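Local coordinates for protein probable chitinase A (Chromobacterium violaceum, PDB 4TX8) that probably hydrolyses chitin as a family 18 endochitinase, a glycoside hydrolase whose catalytic barrel is accompanied by a small carbohydrate-binding module, at residues 110-115 with 137-142; 175-180 with 210-215; 290-295 with 393-398. All coordinates share one frame; numbering follows the deposited sequence.

Contact 1: residues 110-115 with 137-142; sequences VGYWHN and VVAFAD
Tyr-112 and Val-137 pair side by side on neighbouring parallel strands, and their side chains leave the sheet the same way. The Tyr-112 chain starts with CB 3.9 Å from Val-137 O. CG stands anti to the carbonyl carbon (chi1 -72°), and from there the ring runs along the isopropyl group. Its CD2 edge reaches Val-137 CG1 and, a little further on, Ala-139 CB, which lies near the ring plane; CE2 then closes to 3.5 Å from Val-137 CG1. Val-137 CB sits over one ring face, a CH-pi contact displaced toward the rim. The tip, OH, passes beyond the valine and hydrogen-bonds to Asp-216 on strand 214-218. Trp-113 takes the other face of the sheet, where Val-138 CG1 meets the edge of the indole at CE3, 3.9 Å away, while NE1 is bonded to Phe-124 O.

Four backbone bonds hold the register, from Val-137 N to Gly-111 O (2.8 Å) at one end to Asn-115 N to Ala-139 O (2.7 Å) at the other. The peptide between Ala-139 and Phe-140 is cis, and it folds the Phe-140 ring back over Ala-139 CB, which lies beneath its centre. The ladder stops there: Phe-140 N donates to a water (3.0 Å) that in turn donates to Asn-115 O. Non-proline cis peptides also occur in the barrels of relatives such as hevamine. Apolar contacts thus line one face and one edge of the Tyr-112 ring, leaving its hydroxyl to a directed bond with an aspartate of the GH18 signature.

Contact 2: residues 175-180 with 210-215; sequences KKVVLS and YGFDGI
Phe-212 lays its ring against Leu-179, whose CB stands over the centre of one face, 4.0 Å from the centroid and almost on the normal. The same ring turns an edge to the backbone: Val-177 O lies in its plane, 3.7 Å from CD1, and Val-177 CG1 comes up at about the same corner. Next in sequence, Asp-213 works through polar atoms. Its CG is anti to the carbonyl carbon (chi1 -68°), which carries the carboxylate back to segment 175-180, where Val-177 N donates to the anti lone pair of OD2 (2.9 Å, 172° at the hydrogen). Asp-213 N answers with a bond to Val-177 O at 2.8 Å, so one residue binds both backbone groups of Val-177. OD2 has a second donor in Gln-171 NE2. Across the carboxylate, at about a right angle, lies the bent chain of Lys-176, with CD 3.6 Å from Asp-213 CG; NZ makes a long salt bridge to OD1 (3.9 Å), and a water accepts from NZ and donates to OD1, each at 3.2 Å.

Further along, Leu-179 N bonds to Gly-214 O (3.0 Å), and regular parallel pairing takes over. Asp-213 is the first aspartate of the DxxDxDxE motif of GH18 enzymes, just ahead of strand 214-218. The contact closes the beta-alpha-beta unit of strand 176-182, helix 193-210 and strand 214-218: Ile-206 and Leu-207 of the helix pack on Phe-212, Ile-167 of helix 160-171 also touches its ring, and strand 135-143 flanks strand 176-182.

Contact 3: residues 290-295 with 393-398; sequences HVQYYN and GVMTWS
Met-395 reaches His-290 through an extended first step and two bends: a first torsion that puts CG anti to the backbone N (chi1 174°) sets CG over the imidazole, and the bends at chi2 (-84°) and chi3 then turn SD off the ring and bring the methyl back beside ND1. The histidine meets it with a first torsion of 32°, away from a staggered position, and presents one ring face. Met-395 CG sits above the centre of that face, 3.7 Å from the centroid, as a CH-pi contact, and CB comes to 3.5 Å from His-290 CG. SD lies further off and oblique to the ring. The methyl carbon, CE, ends 3.6 Å from His-290 ND1 and 3.8 Å from Gln-292 CG.

Strands 288-292 and 393-397 are not neighbours in the sheet. Strand 345-350 runs between them, so these side chains meet inside the TIM barrel without any hydrogen bond from one segment to the other. Toward the C-terminal ends of the strands, the mouth of such a barrel, Tyr-294 points its hydroxyl inward: OH is 4.0 Å from Met-395 CE and 3.9 Å from Trp-397 CB, and it hydrogen-bonds to a bound citrate, probably from the crystallisation liquor. Trp-397 probably matches the tryptophan that floors the central sugar subsite in GH18 relatives; its ring turns away to meet those of Tyr-112 and His-114. The amide of Gln-292 reaches past the methionine, where NE2 donates to Asp-218 OD1, an aspartate that binds calcium in this crystal.

In the fold
All three contacts belong to the curled sheet of the GH18 barrel and follow one another in series along the chain. Contacts 1 and 2 have centres about 10 Å apart and share a seam: strands 135-143 and 176-182 are neighbours, probably hydrogen-bonded from Val-138 N to Val-178 O. On the other flank, strand 108-114 pairs with 393-397, linking contact 1 to contact 3, with centres about 13 Å apart, and joining the first strand of the barrel to the last. Contacts 2 and 3 lie about 18 Å apart between centres and do not touch. Contacts 1 and 2 pair neighbouring wall strands, contact 3 crosses the interior, and contacts 1 and 3 both reach the end where citrate and calcium lie.

Contact 1: residues 110-115 with 137-142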
ATOM      1  N   VAL A 110      -6.059   0.696  -2.984  1.00 24.20           N
ATOM      2  CA  VAL A 110      -5.053  -0.336  -2.774  1.00 21.64           C
ATOM      3  C   VAL A 110      -4.761  -0.466  -1.285  1.00 23.36           C
ATOM      4  O   VAL A 110      -4.559   0.539  -0.606  1.00 23.71           O
ATOM      5  CB  VAL A 110      -3.745  -0.012  -3.530  1.00 21.61           C
ATOM      6  CG1 VAL A 110      -2.688  -1.075  -3.262  1.00 19.28           C
ATOM      7  CG2 VAL A 110      -4.010   0.132  -5.024  1.00 22.83           C
ATOM      8  N   GLY A 111      -4.746  -1.694  -0.776  1.00 19.64           N
ATOM      9  CA  GLY A 111      -4.468  -1.915   0.632  1.00 17.43           C
ATOM     10  C   GLY A 111      -3.648  -3.162   0.901  1.00 22.92           C
ATOM     11  O   GLY A 111      -3.680  -4.120   0.124  1.00 22.57           O
ATOM     12  N   TYR A 112      -2.912  -3.146   2.009  1.00 20.09           N
ATOM     13  CA  TYR A 112      -2.092  -4.286   2.402  1.00 22.66           C
ATOM     14  C   TYR A 112      -2.832  -5.197   3.374  1.00 25.53           C
ATOM     15  O   TYR A 112      -3.416  -4.739   4.355  1.00 23.57           O
ATOM     16  CB  TYR A 112      -0.777  -3.818   3.029  1.00 18.68           C
ATOM     17  CG  TYR A 112       0.196  -3.220   2.040  1.00 19.56           C
ATOM     18  CD1 TYR A 112       0.056  -1.908   1.602  1.00 20.48           C
ATOM     19  CD2 TYR A 112       1.249  -3.975   1.534  1.00 18.92           C
ATOM     20  CE1 TYR A 112       0.941  -1.360   0.688  1.00 23.21           C
ATOM     21  CE2 TYR A 112       2.143  -3.436   0.624  1.00 19.73           C
ATOM     22  CZ  TYR A 112       1.981  -2.131   0.203  1.00 22.95           C
ATOM     23  OH  TYR A 112       2.868  -1.597  -0.701  1.00 22.36           O
ATOM     24  N   TRP A 113      -2.788  -6.492   3.082  1.00 23.04           N
ATOM     25  CA  TRP A 113      -3.405  -7.523   3.906  1.00 21.80           C
ATOM     26  C   TRP A 113      -2.319  -8.220   4.732  1.00 22.71           C
ATOM     27  O   TRP A 113      -1.371  -8.772   4.172  1.00 24.44           O
ATOM     28  CB  TRP A 113      -4.159  -8.510   3.003  1.00 19.55           C
ATOM     29  CG  TRP A 113      -4.767  -9.713   3.669  1.00 23.30           C
ATOM     30  CD1 TRP A 113      -6.004  -9.799   4.238  1.00 24.62           C
ATOM     31  CD2 TRP A 113      -4.181 -11.016   3.784  1.00 23.03           C
ATOM     32  NE1 TRP A 113      -6.219 -11.072   4.716  1.00 24.97           N
ATOM     33  CE2 TRP A 113      -5.113 -11.838   4.451  1.00 22.17           C
ATOM     34  CE3 TRP A 113      -2.955 -11.566   3.395  1.00 27.46           C
ATOM     35  CZ2 TRP A 113      -4.858 -13.178   4.739  1.00 23.77           C
ATOM     36  CZ3 TRP A 113      -2.701 -12.900   3.684  1.00 31.54           C
ATOM     37  CH2 TRP A 113      -3.650 -13.690   4.349  1.00 26.31           C
ATOM     38  N   HIS A 114      -2.441  -8.170   6.058  1.00 24.68           N
ATOM     39  CA  HIS A 114      -1.426  -8.746   6.949  1.00 24.68           C
ATOM     40  C   HIS A 114      -1.369 -10.267   6.862  1.00 23.07           C
ATOM     41  O   HIS A 114      -2.308 -10.947   7.276  1.00 24.44           O
ATOM     42  CB  HIS A 114      -1.681  -8.366   8.414  1.00 20.67           C
ATOM     43  CG  HIS A 114      -1.652  -6.895   8.692  1.00 24.02           C
ATOM     44  ND1 HIS A 114      -1.775  -6.385   9.967  1.00 21.31           N
ATOM     45  CD2 HIS A 114      -1.522  -5.826   7.871  1.00 27.61           C
ATOM     46  CE1 HIS A 114      -1.720  -5.066   9.919  1.00 25.58           C
ATOM     47  NE2 HIS A 114      -1.566  -4.701   8.660  1.00 23.98           N
ATOM     48  N   ASN A 115      -0.262 -10.801   6.356  1.00 18.04           N
ATOM     49  CA  ASN A 115      -0.021 -12.239   6.423  1.00 19.57           C
ATOM     50  C   ASN A 115       0.684 -12.568   7.739  1.00 23.48           C
ATOM     51  O   ASN A 115       1.663 -13.315   7.773  1.00 23.16           O
ATOM     52  CB  ASN A 115       0.808 -12.709   5.224  1.00 18.15           C
ATOM     53  CG  ASN A 115       0.991 -14.217   5.190  1.00 25.66           C
ATOM     54  OD1 ASN A 115       0.055 -14.974   5.444  1.00 24.64           O
ATOM     55  ND2 ASN A 115       2.209 -14.656   4.903  1.00 25.91           N
ATOM     56  N   VAL A 137      -2.990  -6.347  -1.450  1.00 22.61           N
ATOM     57  CA  VAL A 137      -1.559  -6.623  -1.456  1.00 21.50           C
ATOM     58  C   VAL A 137      -1.147  -7.469  -0.261  1.00 23.55           C
ATOM     59  O   VAL A 137      -1.158  -6.999   0.876  1.00 23.56           O
ATOM     60  CB  VAL A 137      -0.731  -5.329  -1.453  1.00 21.42           C
ATOM     61  CG1 VAL A 137       0.737  -5.654  -1.649  1.00 20.86           C
ATOM     62  CG2 VAL A 137      -1.219  -4.383  -2.538  1.00 18.41           C
ATOM     63  N   VAL A 138      -0.773  -8.715  -0.530  1.00 22.76           N
ATOM     64  CA  VAL A 138      -0.405  -9.657   0.518  1.00 22.22           C
ATOM     65  C   VAL A 138       0.975  -9.340   1.093  1.00 22.22           C
ATOM     66  O   VAL A 138       1.977  -9.332   0.377  1.00 24.39           O
ATOM     67  CB  VAL A 138      -0.434 -11.104  -0.006  1.00 24.89           C
ATOM     68  CG1 VAL A 138       0.103 -12.062   1.044  1.00 22.70           C
ATOM     69  CG2 VAL A 138      -1.855 -11.485  -0.411  1.00 23.01           C
ATOM     70  N   ALA A 139       1.009  -9.077   2.395  1.00 19.61           N
ATOM     71  CA  ALA A 139       2.224  -8.660   3.087  1.00 21.73           C
ATOM     72  C   ALA A 139       2.614  -9.658   4.181  1.00 26.09           C
ATOM     73  O   ALA A 139       1.897  -9.783   5.171  1.00 29.17           O
ATOM     74  CB  ALA A 139       2.019  -7.282   3.686  1.00 21.17           C
ATOM     75  N   PHE A 140       3.744 -10.351   4.040  1.00 25.66           N
ATOM     76  CA  PHE A 140       4.700 -10.178   2.949  1.00 23.04           C
ATOM     77  C   PHE A 140       5.262 -11.520   2.503  1.00 28.09           C
ATOM     78  O   PHE A 140       5.007 -12.550   3.126  1.00 28.60           O
ATOM     79  CB  PHE A 140       5.875  -9.296   3.378  1.00 21.80           C
ATOM     80  CG  PHE A 140       5.497  -7.898   3.760  1.00 22.66           C
ATOM     81  CD1 PHE A 140       5.476  -6.889   2.808  1.00 20.89           C
ATOM     82  CD2 PHE A 140       5.196  -7.583   5.075  1.00 21.95           C
ATOM     83  CE1 PHE A 140       5.141  -5.589   3.159  1.00 21.07           C
ATOM     84  CE2 PHE A 140       4.860  -6.283   5.434  1.00 24.61           C
ATOM     85  CZ  PHE A 140       4.834  -5.287   4.475  1.00 22.65           C
ATOM     86  N   ALA A 141       6.061 -11.494   1.442  1.00 27.86           N
ATOM     87  CA  ALA A 141       6.925 -12.620   1.112  1.00 26.82           C
ATOM     88  C   ALA A 141       8.171 -12.550   1.991  1.00 29.88           C
ATOM     89  O   ALA A 141       8.476 -11.497   2.557  1.00 29.02           O
ATOM     90  CB  ALA A 141       7.301 -12.606  -0.364  1.00 25.80           C
ATOM     91  N   ASP A 142       8.888 -13.664   2.109  1.00 30.20           N
ATOM     92  CA  ASP A 142      10.109 -13.696   2.909  1.00 31.22           C
ATOM     93  C   ASP A 142      11.357 -13.839   2.056  1.00 34.29           C
ATOM     94  O   ASP A 142      11.418 -14.685   1.161  1.00 30.84           O
ATOM     95  CB  ASP A 142      10.078 -14.845   3.923  1.00 32.09           C
ATOM     96  CG  ASP A 142       8.950 -14.718   4.922  1.00 38.38           C
ATOM     97  OD1 ASP A 142       8.983 -13.779   5.744  1.00 39.21           O
ATOM     98  OD2 ASP A 142       8.037 -15.571   4.894  1.00 39.70           O
TER
HETATM   99  O   HOH W   1       4.021 -12.527   6.023  1.00 29.14           O

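Contact 2: residues 175-180 with 210-215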
ATOM      1  N   LYS A 175     -10.976  -7.855  -8.439  1.00 29.87           N
ATOM      2  CA  LYS A 175      -9.854  -7.426  -7.610  1.00 29.12           C
ATOM      3  C   LYS A 175      -8.538  -8.026  -8.092  1.00 29.26           C
ATOM      4  O   LYS A 175      -8.512  -9.100  -8.689  1.00 29.80           O
ATOM      5  CB  LYS A 175     -10.075  -7.806  -6.142  1.00 29.27           C
ATOM      6  CG  LYS A 175     -11.040  -6.911  -5.380  1.00 30.47           C
ATOM      7  CD  LYS A 175     -12.471  -7.415  -5.474  1.00 36.08           C
ATOM      8  CE  LYS A 175     -13.395  -6.658  -4.530  1.00 32.01           C
ATOM      9  NZ  LYS A 175     -13.499  -5.210  -4.877  1.00 30.05           N
ATOM     10  N   LYS A 176      -7.446  -7.321  -7.828  1.00 29.12           N
ATOM     11  CA  LYS A 176      -6.114  -7.875  -8.033  1.00 26.98           C
ATOM     12  C   LYS A 176      -5.547  -8.316  -6.690  1.00 26.80           C
ATOM     13  O   LYS A 176      -5.766  -7.658  -5.671  1.00 25.61           O
ATOM     14  CB  LYS A 176      -5.187  -6.855  -8.696  1.00 30.25           C
ATOM     15  CG  LYS A 176      -5.610  -6.456 -10.096  1.00 35.10           C
ATOM     16  CD  LYS A 176      -5.572  -7.648 -11.035  1.00 36.57           C
ATOM     17  CE  LYS A 176      -6.112  -7.286 -12.404  1.00 43.45           C
ATOM     18  NZ  LYS A 176      -6.207  -8.476 -13.294  1.00 48.45           N
ATOM     19  N   VAL A 177      -4.837  -9.438  -6.687  1.00 24.28           N
ATOM     20  CA  VAL A 177      -4.179  -9.924  -5.483  1.00 25.54           C
ATOM     21  C   VAL A 177      -2.694 -10.090  -5.767  1.00 25.64           C
ATOM     22  O   VAL A 177      -2.295 -10.959  -6.540  1.00 24.08           O
ATOM     23  CB  VAL A 177      -4.769 -11.261  -5.003  1.00 25.08           C
ATOM     24  CG1 VAL A 177      -4.118 -11.684  -3.692  1.00 22.00           C
ATOM     25  CG2 VAL A 177      -6.281 -11.153  -4.843  1.00 22.88           C
ATOM     26  N   VAL A 178      -1.874  -9.246  -5.153  1.00 23.31           N
ATOM     27  CA  VAL A 178      -0.454  -9.248  -5.470  1.00 27.90           C
ATOM     28  C   VAL A 178       0.389  -9.533  -4.225  1.00 27.53           C
ATOM     29  O   VAL A 178      -0.043  -9.296  -3.097  1.00 26.16           O
ATOM     30  CB  VAL A 178      -0.031  -7.905  -6.135  1.00 37.78           C
ATOM     31  CG1 VAL A 178      -1.262  -7.119  -6.568  1.00 38.55           C
ATOM     32  CG2 VAL A 178       0.834  -7.068  -5.219  1.00 37.78           C
ATOM     33  N   LEU A 179       1.583 -10.073  -4.444  1.00 25.84           N
ATOM     34  CA  LEU A 179       2.483 -10.438  -3.361  1.00 27.03           C
ATOM     35  C   LEU A 179       3.509  -9.339  -3.132  1.00 27.06           C
ATOM     36  O   LEU A 179       4.218  -8.953  -4.055  1.00 27.08           O
ATOM     37  CB  LEU A 179       3.184 -11.760  -3.681  1.00 25.94           C
ATOM     38  CG  LEU A 179       4.170 -12.263  -2.629  1.00 26.17           C
ATOM     39  CD1 LEU A 179       3.461 -12.459  -1.300  1.00 24.19           C
ATOM     40  CD2 LEU A 179       4.836 -13.552  -3.084  1.00 23.04           C
ATOM     41  N   SER A 180       3.593  -8.831  -1.906  1.00 25.59           N
ATOM     42  CA  SER A 180       4.536  -7.758  -1.618  1.00 25.24           C
ATOM     43  C   SER A 180       5.870  -8.270  -1.089  1.00 25.90           C
ATOM     44  O   SER A 180       5.926  -9.172  -0.251  1.00 25.47           O
ATOM     45  CB  SER A 180       3.948  -6.767  -0.614  1.00 25.65           C
ATOM     46  OG  SER A 180       4.861  -5.710  -0.370  1.00 21.12           O
ATOM     47  N   TYR A 210       0.286 -19.986  -6.408  1.00 34.42           N
ATOM     48  CA  TYR A 210      -0.829 -19.377  -5.691  1.00 33.94           C
ATOM     49  C   TYR A 210      -1.768 -18.591  -6.601  1.00 37.71           C
ATOM     50  O   TYR A 210      -2.942 -18.410  -6.280  1.00 34.91           O
ATOM     51  CB  TYR A 210      -0.300 -18.481  -4.569  1.00 34.59           C
ATOM     52  CG  TYR A 210       0.259 -19.270  -3.408  1.00 35.58           C
ATOM     53  CD1 TYR A 210       1.592 -19.661  -3.383  1.00 34.87           C
ATOM     54  CD2 TYR A 210      -0.555 -19.643  -2.346  1.00 34.71           C
ATOM     55  CE1 TYR A 210       2.102 -20.392  -2.326  1.00 35.75           C
ATOM     56  CE2 TYR A 210      -0.054 -20.374  -1.285  1.00 37.20           C
ATOM     57  CZ  TYR A 210       1.274 -20.745  -1.280  1.00 37.93           C
ATOM     58  OH  TYR A 210       1.772 -21.474  -0.225  1.00 39.09           O
ATOM     59  N   GLY A 211      -1.261 -18.134  -7.740  1.00 31.76           N
ATOM     60  CA  GLY A 211      -2.087 -17.401  -8.681  1.00 30.01           C
ATOM     61  C   GLY A 211      -2.156 -15.915  -8.381  1.00 31.56           C
ATOM     62  O   GLY A 211      -3.132 -15.249  -8.731  1.00 30.13           O
ATOM     63  N   PHE A 212      -1.125 -15.398  -7.719  1.00 27.80           N
ATOM     64  CA  PHE A 212      -0.965 -13.958  -7.544  1.00 28.14           C
ATOM     65  C   PHE A 212      -0.887 -13.269  -8.904  1.00 30.79           C
ATOM     66  O   PHE A 212      -0.335 -13.827  -9.848  1.00 31.38           O
ATOM     67  CB  PHE A 212       0.296 -13.642  -6.739  1.00 28.53           C
ATOM     68  CG  PHE A 212       0.237 -14.086  -5.309  1.00 29.10           C
ATOM     69  CD1 PHE A 212      -0.661 -13.508  -4.427  1.00 28.69           C
ATOM     70  CD2 PHE A 212       1.105 -15.057  -4.836  1.00 27.71           C
ATOM     71  CE1 PHE A 212      -0.706 -13.907  -3.104  1.00 30.46           C
ATOM     72  CE2 PHE A 212       1.066 -15.459  -3.514  1.00 29.17           C
ATOM     73  CZ  PHE A 212       0.157 -14.882  -2.647  1.00 30.49           C
ATOM     74  N   ASP A 213      -1.422 -12.057  -9.003  1.00 28.15           N
ATOM     75  CA  ASP A 213      -1.414 -11.329 -10.272  1.00 28.47           C
ATOM     76  C   ASP A 213      -0.052 -10.715 -10.573  1.00 27.96           C
ATOM     77  O   ASP A 213       0.240 -10.366 -11.714  1.00 27.16           O
ATOM     78  CB  ASP A 213      -2.480 -10.229 -10.271  1.00 29.77           C
ATOM     79  CG  ASP A 213      -3.885 -10.783 -10.277  1.00 33.34           C
ATOM     80  OD1 ASP A 213      -4.319 -11.277 -11.339  1.00 34.58           O
ATOM     81  OD2 ASP A 213      -4.557 -10.719  -9.224  1.00 31.50           O
ATOM     82  N   GLY A 214       0.774 -10.576  -9.544  1.00 25.28           N
ATOM     83  CA  GLY A 214       2.071  -9.949  -9.702  1.00 23.45           C
ATOM     84  C   GLY A 214       2.675  -9.590  -8.364  1.00 25.21           C
ATOM     85  O   GLY A 214       2.325 -10.182  -7.346  1.00 22.95           O
ATOM     86  N   ILE A 215       3.582  -8.616  -8.358  1.00 23.81           N
ATOM     87  CA  ILE A 215       4.301  -8.278  -7.137  1.00 23.71           C
ATOM     88  C   ILE A 215       4.277  -6.790  -6.808  1.00 28.15           C
ATOM     89  O   ILE A 215       4.058  -5.940  -7.675  1.00 25.44           O
ATOM     90  CB  ILE A 215       5.777  -8.727  -7.205  1.00 25.14           C
ATOM     91  CG1 ILE A 215       6.539  -7.907  -8.247  1.00 28.28           C
ATOM     92  CG2 ILE A 215       5.880 -10.227  -7.487  1.00 24.91           C
ATOM     93  CD1 ILE A 215       8.014  -8.252  -8.337  1.00 28.81           C
TER
HETATM   94  O   HOH W   2      -6.635 -11.674 -12.035  1.00 46.95           O
HETATM   95  O   HOH W   3      -3.177  -9.543 -13.742  1.00 49.45           O

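Contact 3: residues 290-295 with 393-398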
ATOM      1  N   HIS A 290       2.699   3.907  -5.795  1.00 25.14           N
ATOM      2  CA  HIS A 290       2.069   4.674  -4.733  1.00 24.19           C
ATOM      3  C   HIS A 290       3.089   4.951  -3.642  1.00 25.89           C
ATOM      4  O   HIS A 290       3.312   4.134  -2.744  1.00 24.47           O
ATOM      5  CB  HIS A 290       0.844   3.946  -4.176  1.00 18.36           C
ATOM      6  CG  HIS A 290       0.952   2.453  -4.209  1.00 19.11           C
ATOM      7  ND1 HIS A 290       1.961   1.764  -3.574  1.00 21.31           N
ATOM      8  CD2 HIS A 290       0.164   1.518  -4.793  1.00 20.16           C
ATOM      9  CE1 HIS A 290       1.795   0.465  -3.768  1.00 22.38           C
ATOM     10  NE2 HIS A 290       0.712   0.290  -4.503  1.00 22.65           N
ATOM     11  N   VAL A 291       3.724   6.111  -3.751  1.00 23.37           N
ATOM     12  CA  VAL A 291       4.739   6.537  -2.804  1.00 22.93           C
ATOM     13  C   VAL A 291       4.133   6.654  -1.407  1.00 23.29           C
ATOM     14  O   VAL A 291       2.985   7.065  -1.243  1.00 23.45           O
ATOM     15  CB  VAL A 291       5.375   7.876  -3.248  1.00 25.72           C
ATOM     16  CG1 VAL A 291       6.056   8.588  -2.089  1.00 25.82           C
ATOM     17  CG2 VAL A 291       6.359   7.634  -4.381  1.00 21.77           C
ATOM     18  N   GLN A 292       4.899   6.248  -0.404  1.00 19.60           N
ATOM     19  CA  GLN A 292       4.467   6.366   0.977  1.00 23.09           C
ATOM     20  C   GLN A 292       4.722   7.785   1.474  1.00 24.21           C
ATOM     21  O   GLN A 292       5.863   8.192   1.679  1.00 25.27           O
ATOM     22  CB  GLN A 292       5.186   5.330   1.851  1.00 22.22           C
ATOM     23  CG  GLN A 292       4.848   3.885   1.463  1.00 25.91           C
ATOM     24  CD  GLN A 292       5.781   2.853   2.080  1.00 33.81           C
ATOM     25  OE1 GLN A 292       6.742   3.193   2.763  1.00 48.17           O
ATOM     26  NE2 GLN A 292       5.491   1.580   1.843  1.00 29.24           N
ATOM     27  N   TYR A 293       3.650   8.547   1.644  1.00 21.13           N
ATOM     28  CA  TYR A 293       3.774   9.907   2.146  1.00 24.20           C
ATOM     29  C   TYR A 293       3.580   9.933   3.655  1.00 25.52           C
ATOM     30  O   TYR A 293       2.791  10.719   4.180  1.00 30.16           O
ATOM     31  CB  TYR A 293       2.775  10.828   1.446  1.00 20.90           C
ATOM     32  CG  TYR A 293       3.015  10.912  -0.041  1.00 23.46           C
ATOM     33  CD1 TYR A 293       3.996  11.747  -0.557  1.00 23.58           C
ATOM     34  CD2 TYR A 293       2.270  10.148  -0.931  1.00 23.67           C
ATOM     35  CE1 TYR A 293       4.228  11.820  -1.922  1.00 22.49           C
ATOM     36  CE2 TYR A 293       2.494  10.216  -2.291  1.00 24.50           C
ATOM     37  CZ  TYR A 293       3.472  11.054  -2.782  1.00 23.99           C
ATOM     38  OH  TYR A 293       3.692  11.121  -4.140  1.00 27.34           O
ATOM     39  N   TYR A 294       4.301   9.058   4.351  1.00 20.99           N
ATOM     40  CA  TYR A 294       4.269   9.051   5.809  1.00 24.32           C
ATOM     41  C   TYR A 294       5.605   8.621   6.397  1.00 24.82           C
ATOM     42  O   TYR A 294       6.448   8.050   5.699  1.00 23.08           O
ATOM     43  CB  TYR A 294       3.145   8.148   6.337  1.00 21.22           C
ATOM     44  CG  TYR A 294       2.981   6.802   5.649  1.00 23.71           C
ATOM     45  CD1 TYR A 294       2.254   6.690   4.469  1.00 23.23           C
ATOM     46  CD2 TYR A 294       3.516   5.641   6.200  1.00 23.04           C
ATOM     47  CE1 TYR A 294       2.084   5.470   3.844  1.00 22.98           C
ATOM     48  CE2 TYR A 294       3.347   4.410   5.581  1.00 20.55           C
ATOM     49  CZ  TYR A 294       2.631   4.336   4.402  1.00 24.54           C
ATOM     50  OH  TYR A 294       2.453   3.127   3.773  1.00 23.35           O
ATOM     51  N   ASN A 295       5.782   8.919   7.683  1.00 22.76           N
ATOM     52  CA  ASN A 295       6.980   8.571   8.441  1.00 23.94           C
ATOM     53  C   ASN A 295       8.251   9.276   7.972  1.00 25.42           C
ATOM     54  O   ASN A 295       9.336   8.940   8.426  1.00 26.40           O
ATOM     55  CB  ASN A 295       7.223   7.054   8.405  1.00 23.66           C
ATOM     56  CG  ASN A 295       6.230   6.278   9.240  1.00 26.45           C
ATOM     57  OD1 ASN A 295       5.519   6.842  10.072  1.00 28.65           O
ATOM     58  ND2 ASN A 295       6.187   4.968   9.032  1.00 22.03           N
ATOM     59  N   GLY A 393      -5.320   6.502  -8.027  1.00 26.54           N
ATOM     60  CA  GLY A 393      -6.024   6.565  -6.758  1.00 25.83           C
ATOM     61  C   GLY A 393      -5.221   6.570  -5.469  1.00 27.26           C
ATOM     62  O   GLY A 393      -4.305   7.376  -5.290  1.00 28.19           O
ATOM     63  N   VAL A 394      -5.586   5.666  -4.560  1.00 23.50           N
ATOM     64  CA  VAL A 394      -5.111   5.705  -3.180  1.00 22.29           C
ATOM     65  C   VAL A 394      -4.597   4.349  -2.690  1.00 24.44           C
ATOM     66  O   VAL A 394      -5.230   3.315  -2.916  1.00 25.71           O
ATOM     67  CB  VAL A 394      -6.238   6.181  -2.227  1.00 23.21           C
ATOM     68  CG1 VAL A 394      -5.756   6.225  -0.779  1.00 18.98           C
ATOM     69  CG2 VAL A 394      -6.770   7.546  -2.655  1.00 23.75           C
ATOM     70  N   MET A 395      -3.445   4.361  -2.023  1.00 20.82           N
ATOM     71  CA  MET A 395      -2.949   3.185  -1.313  1.00 19.88           C
ATOM     72  C   MET A 395      -2.937   3.454   0.185  1.00 25.21           C
ATOM     73  O   MET A 395      -2.693   4.585   0.611  1.00 24.15           O
ATOM     74  CB  MET A 395      -1.543   2.803  -1.795  1.00 18.05           C
ATOM     75  CG  MET A 395      -0.873   1.664  -1.018  1.00 23.25           C
ATOM     76  SD  MET A 395      -0.040   2.185   0.510  1.00 26.21           S
ATOM     77  CE  MET A 395       1.637   2.468  -0.076  1.00 25.26           C
ATOM     78  N   THR A 396      -3.189   2.412   0.980  1.00 24.07           N
ATOM     79  CA  THR A 396      -3.118   2.522   2.436  1.00 25.39           C
ATOM     80  C   THR A 396      -2.498   1.327   3.131  1.00 23.45           C
ATOM     81  O   THR A 396      -2.750   0.181   2.764  1.00 21.88           O
ATOM     82  CB  THR A 396      -4.506   2.684   3.082  1.00 30.56           C
ATOM     83  OG1 THR A 396      -5.514   2.748   2.069  1.00 46.69           O
ATOM     84  CG2 THR A 396      -4.537   3.907   3.930  1.00 28.88           C
ATOM     85  N   TRP A 397      -1.711   1.617   4.160  1.00 19.44           N
ATOM     86  CA  TRP A 397      -1.423   0.652   5.205  1.00 21.06           C
ATOM     87  C   TRP A 397      -2.419   0.913   6.328  1.00 20.94           C
ATOM     88  O   TRP A 397      -2.317   1.939   6.992  1.00 20.74           O
ATOM     89  CB  TRP A 397       0.008   0.801   5.716  1.00 19.24           C
ATOM     90  CG  TRP A 397       0.411  -0.243   6.706  1.00 21.58           C
ATOM     91  CD1 TRP A 397       0.305  -0.175   8.065  1.00 21.23           C
ATOM     92  CD2 TRP A 397       0.991  -1.518   6.412  1.00 21.62           C
ATOM     93  NE1 TRP A 397       0.785  -1.331   8.637  1.00 21.51           N
ATOM     94  CE2 TRP A 397       1.209  -2.174   7.642  1.00 22.09           C
ATOM     95  CE3 TRP A 397       1.346  -2.169   5.228  1.00 20.24           C
ATOM     96  CZ2 TRP A 397       1.764  -3.448   7.720  1.00 24.63           C
ATOM     97  CZ3 TRP A 397       1.899  -3.440   5.308  1.00 21.72           C
ATOM     98  CH2 TRP A 397       2.103  -4.064   6.545  1.00 22.52           C
ATOM     99  N   SER A 398      -3.382   0.019   6.556  1.00 21.70           N
ATOM    100  CA  SER A 398      -3.504  -1.261   5.868  1.00 21.72           C
ATOM    101  C   SER A 398      -4.956  -1.716   5.880  1.00 25.63           C
ATOM    102  O   SER A 398      -5.794  -1.121   6.556  1.00 27.26           O
ATOM    103  CB  SER A 398      -2.638  -2.323   6.547  1.00 21.20           C
ATOM    104  OG  SER A 398      -3.099  -2.555   7.872  1.00 22.32           O
TER